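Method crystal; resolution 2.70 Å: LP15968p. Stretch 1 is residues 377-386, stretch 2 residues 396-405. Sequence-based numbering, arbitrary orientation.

Stretch 1 377-386: LLTPGLYSVH
Stretch 2, residues 396-405: APQQVRVTND

Two antiparallel strands of LP15968p, 381-386 and 398-402, pair edge to edge, their N-to-C directions 158° apart and their axes 4.5 Å apart at closest approach; together the stretches bury 653 Å². Gly381, Tyr383 and Val385 form hydrogen-bonded pairs with Val402, Val400 and Gln398 (CA-CA 5.2, 5.4 and 5.2 Å), while Leu382 and Ser384 form the narrower non-hydrogen-bonded pairs with Arg401 and Gln399 (CA-CA 4.2 and 4.3 Å). Leu377 (phi/psi -65/133) points away and makes no contact. Leu378 (-140/144; chi1 m, chi2 t) points toward stretch 2, its CD1 lying 3.8 Å from Val402 CG2. Its carbonyl accepts the contact's one side-chain hydrogen bond, Asn404 ND2 to Leu378 O at 2.8 Å and 152°, from an amide held by chi1 -70° and chi2 -42°. Thr379 (-68/153; m) turns its side chain away. Pro380 (-52/147, C-gamma exo) brings its CD to 3.2 Å from Asn404 ND2, and its CA makes a CA-H...O contact of 3.1 Å with Val402 O.

Gly381 opens the strand at 144/-172, where a CB would jam against the preceding carbonyl; these angles call for glycine. It pairs twice with Val402: Gly381 N to Val402 O is 2.9 Å, and Val402 N to Gly381 O a short 2.6 Å, bent to 138°. Leu382 (-124/139; p, p) lies on the same face as Ser384, Gln399 and Arg401; its CB sits 4.1 Å from Arg401 CA, but the end of the arginine leads away (chi1 t, chi2 t, chi3 m). In the wider pair, Tyr383 N to Val400 O and Val400 N to Tyr383 O are both 2.9 Å. Tyr383 (-135/157; chi1 -48°, chi2 75°) shares the other face with Val385, Gln398, Val400 and Val402. Its CD1 meets Val402 CG2 obliquely at 3.8 Å, and its hydroxyl folds back along stretch 1, donating from Tyr383 OH to Thr379 O at a very short 2.4 Å.

Ser384 (-106/108; m) has its CA 3.2 Å from Gln398 O in a CA-H...O contact, while its OG remains 4.4 Å from Gln399 CB. Val385 (-102/141; t) closes the ladder: Val385 N to Gln398 O is 2.7 Å, and Gln398 N to Val385 O 2.8 Å, nearly linear at 174°. Val385 CG2 packs 4.0 Å from CG1 of Val400 (chi1 p). Finally, His386 (-146/162; chi1 79°, chi2 -4°) directs its CB toward stretch 2, 4.0 Å from Pro397 CA.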

# COMPACT_ATOMS: atom_id res chain seq x y z
N LEU A 377 -2.64 -9.19 -10.17
CA LEU A 377 -3.20 -7.96 -10.70
C LEU A 377 -2.86 -7.89 -12.17
O LEU A 377 -1.71 -8.09 -12.56
CB LEU A 377 -2.62 -6.76 -9.96
CG LEU A 377 -2.82 -6.75 -8.45
CD1 LEU A 377 -2.41 -5.40 -7.90
CD2 LEU A 377 -4.26 -7.09 -8.09
N LEU A 378 -3.84 -7.56 -12.99
CA LEU A 378 -3.60 -7.49 -14.42
C LEU A 378 -4.31 -6.32 -15.09
O LEU A 378 -5.41 -5.93 -14.72
CB LEU A 378 -3.95 -8.82 -15.11
CG LEU A 378 -3.06 -10.05 -14.86
CD1 LEU A 378 -3.69 -11.31 -15.41
CD2 LEU A 378 -1.68 -9.87 -15.47
N THR A 379 -3.64 -5.74 -16.06
CA THR A 379 -4.24 -4.82 -16.99
C THR A 379 -5.20 -5.63 -17.84
O THR A 379 -5.01 -6.83 -18.00
CB THR A 379 -3.14 -4.24 -17.87
OG1 THR A 379 -2.36 -3.33 -17.08
CG2 THR A 379 -3.70 -3.52 -19.10
N PRO A 380 -6.25 -4.98 -18.37
CA PRO A 380 -7.10 -5.66 -19.36
C PRO A 380 -6.29 -6.27 -20.53
O PRO A 380 -5.25 -5.72 -20.93
CB PRO A 380 -8.02 -4.54 -19.84
CG PRO A 380 -8.15 -3.64 -18.64
CD PRO A 380 -6.79 -3.66 -17.98
N GLY A 381 -6.78 -7.39 -21.05
CA GLY A 381 -6.08 -8.12 -22.09
C GLY A 381 -6.26 -9.62 -21.92
O GLY A 381 -7.06 -10.06 -21.09
N LEU A 382 -5.54 -10.41 -22.71
CA LEU A 382 -5.66 -11.85 -22.57
C LEU A 382 -4.31 -12.48 -22.30
O LEU A 382 -3.31 -12.09 -22.91
CB LEU A 382 -6.36 -12.49 -23.77
CG LEU A 382 -5.66 -12.62 -25.12
CD1 LEU A 382 -4.54 -13.66 -25.08
CD2 LEU A 382 -6.68 -13.01 -26.17
N TYR A 383 -4.29 -13.45 -21.40
CA TYR A 383 -3.04 -14.03 -20.92
C TYR A 383 -3.02 -15.56 -20.85
O TYR A 383 -4.05 -16.22 -20.75
CB TYR A 383 -2.71 -13.47 -19.55
CG TYR A 383 -2.81 -11.97 -19.45
CD1 TYR A 383 -4.05 -11.34 -19.38
CD2 TYR A 383 -1.66 -11.18 -19.37
CE1 TYR A 383 -4.15 -9.95 -19.26
CE2 TYR A 383 -1.74 -9.80 -19.26
CZ TYR A 383 -2.98 -9.19 -19.20
OH TYR A 383 -3.05 -7.81 -19.08
N SER A 384 -1.82 -16.13 -20.89
CA SER A 384 -1.63 -17.54 -20.62
C SER A 384 -0.99 -17.68 -19.25
O SER A 384 0.18 -17.35 -19.04
CB SER A 384 -0.74 -18.18 -21.69
OG SER A 384 -1.53 -18.61 -22.79
N VAL A 385 -1.78 -18.15 -18.30
CA VAL A 385 -1.30 -18.30 -16.94
C VAL A 385 -0.98 -19.75 -16.67
O VAL A 385 -1.69 -20.64 -17.14
CB VAL A 385 -2.38 -17.84 -15.94
CG1 VAL A 385 -1.77 -17.64 -14.57
CG2 VAL A 385 -3.03 -16.56 -16.43
N HIS A 386 0.10 -20.00 -15.93
CA HIS A 386 0.42 -21.35 -15.47
C HIS A 386 1.07 -21.36 -14.10
O HIS A 386 1.58 -20.34 -13.64
CB HIS A 386 1.28 -22.12 -16.49
CG HIS A 386 2.74 -21.76 -16.48
ND1 HIS A 386 3.28 -20.78 -15.69
CD2 HIS A 386 3.78 -22.28 -17.20
CE1 HIS A 386 4.58 -20.70 -15.91
NE2 HIS A 386 4.91 -21.60 -16.82
N ALA A 396 -0.33 -27.42 -17.06
CA ALA A 396 -0.56 -26.95 -18.41
C ALA A 396 -1.07 -25.51 -18.30
O ALA A 396 -1.64 -25.12 -17.28
CB ALA A 396 -1.59 -27.82 -19.11
N PRO A 397 -0.86 -24.71 -19.36
CA PRO A 397 -1.22 -23.30 -19.33
C PRO A 397 -2.72 -23.09 -19.54
O PRO A 397 -3.37 -23.89 -20.22
CB PRO A 397 -0.44 -22.70 -20.52
CG PRO A 397 0.40 -23.85 -21.09
CD PRO A 397 -0.26 -25.10 -20.65
N GLN A 398 -3.25 -22.02 -18.96
CA GLN A 398 -4.63 -21.64 -19.21
C GLN A 398 -4.66 -20.23 -19.79
O GLN A 398 -3.90 -19.34 -19.38
CB GLN A 398 -5.49 -21.77 -17.93
CG GLN A 398 -5.66 -23.23 -17.42
CD GLN A 398 -6.36 -23.35 -16.05
OE1 GLN A 398 -7.41 -22.76 -15.82
NE2 GLN A 398 -5.77 -24.13 -15.16
N GLN A 399 -5.53 -20.04 -20.77
CA GLN A 399 -5.73 -18.74 -21.40
C GLN A 399 -6.96 -18.07 -20.80
O GLN A 399 -8.01 -18.69 -20.65
CB GLN A 399 -5.91 -18.93 -22.90
CG GLN A 399 -6.64 -17.80 -23.58
CD GLN A 399 -7.28 -18.24 -24.89
OE1 GLN A 399 -8.29 -18.94 -24.89
NE2 GLN A 399 -6.68 -17.83 -26.00
N VAL A 400 -6.82 -16.81 -20.43
CA VAL A 400 -7.90 -16.08 -19.81
C VAL A 400 -8.00 -14.67 -20.37
O VAL A 400 -6.98 -14.00 -20.57
CB VAL A 400 -7.73 -16.01 -18.28
CG1 VAL A 400 -6.53 -15.17 -17.91
CG2 VAL A 400 -8.99 -15.45 -17.63
N ARG A 401 -9.22 -14.23 -20.62
CA ARG A 401 -9.46 -12.87 -21.09
C ARG A 401 -9.76 -11.98 -19.88
O ARG A 401 -10.82 -12.05 -19.27
CB ARG A 401 -10.60 -12.85 -22.11
CG ARG A 401 -11.05 -11.47 -22.52
CD ARG A 401 -12.46 -11.51 -23.09
NE ARG A 401 -12.50 -12.32 -24.28
CZ ARG A 401 -13.33 -13.32 -24.56
NH1 ARG A 401 -14.29 -13.72 -23.73
NH2 ARG A 401 -13.17 -13.93 -25.72
N VAL A 402 -8.79 -11.14 -19.53
CA VAL A 402 -8.99 -10.24 -18.40
C VAL A 402 -9.66 -8.94 -18.80
O VAL A 402 -9.03 -8.05 -19.39
CB VAL A 402 -7.68 -9.90 -17.68
CG1 VAL A 402 -7.95 -8.83 -16.62
CG2 VAL A 402 -7.09 -11.14 -17.07
N THR A 403 -10.95 -8.86 -18.50
CA THR A 403 -11.70 -7.61 -18.51
C THR A 403 -11.81 -7.19 -17.06
O THR A 403 -12.14 -8.01 -16.20
CB THR A 403 -13.12 -7.77 -19.11
OG1 THR A 403 -13.87 -6.58 -18.87
CG2 THR A 403 -13.85 -8.95 -18.47
N ASN A 404 -11.48 -5.94 -16.78
CA ASN A 404 -11.57 -5.47 -15.41
C ASN A 404 -12.84 -4.66 -15.23
O ASN A 404 -12.81 -3.50 -14.82
CB ASN A 404 -10.32 -4.68 -15.00
CG ASN A 404 -9.09 -5.56 -14.86
OD1 ASN A 404 -9.17 -6.67 -14.32
ND2 ASN A 404 -7.96 -5.08 -15.36
N ASP A 405 -13.95 -5.31 -15.57
CA ASP A 405 -15.27 -4.70 -15.53
C ASP A 405 -16.03 -5.12 -14.27
O ASP A 405 -16.68 -4.29 -13.61
CB ASP A 405 -16.07 -5.09 -16.78
CG ASP A 405 -17.32 -4.23 -16.98
OD1 ASP A 405 -17.86 -3.68 -15.98
OD2 ASP A 405 -17.78 -4.10 -18.13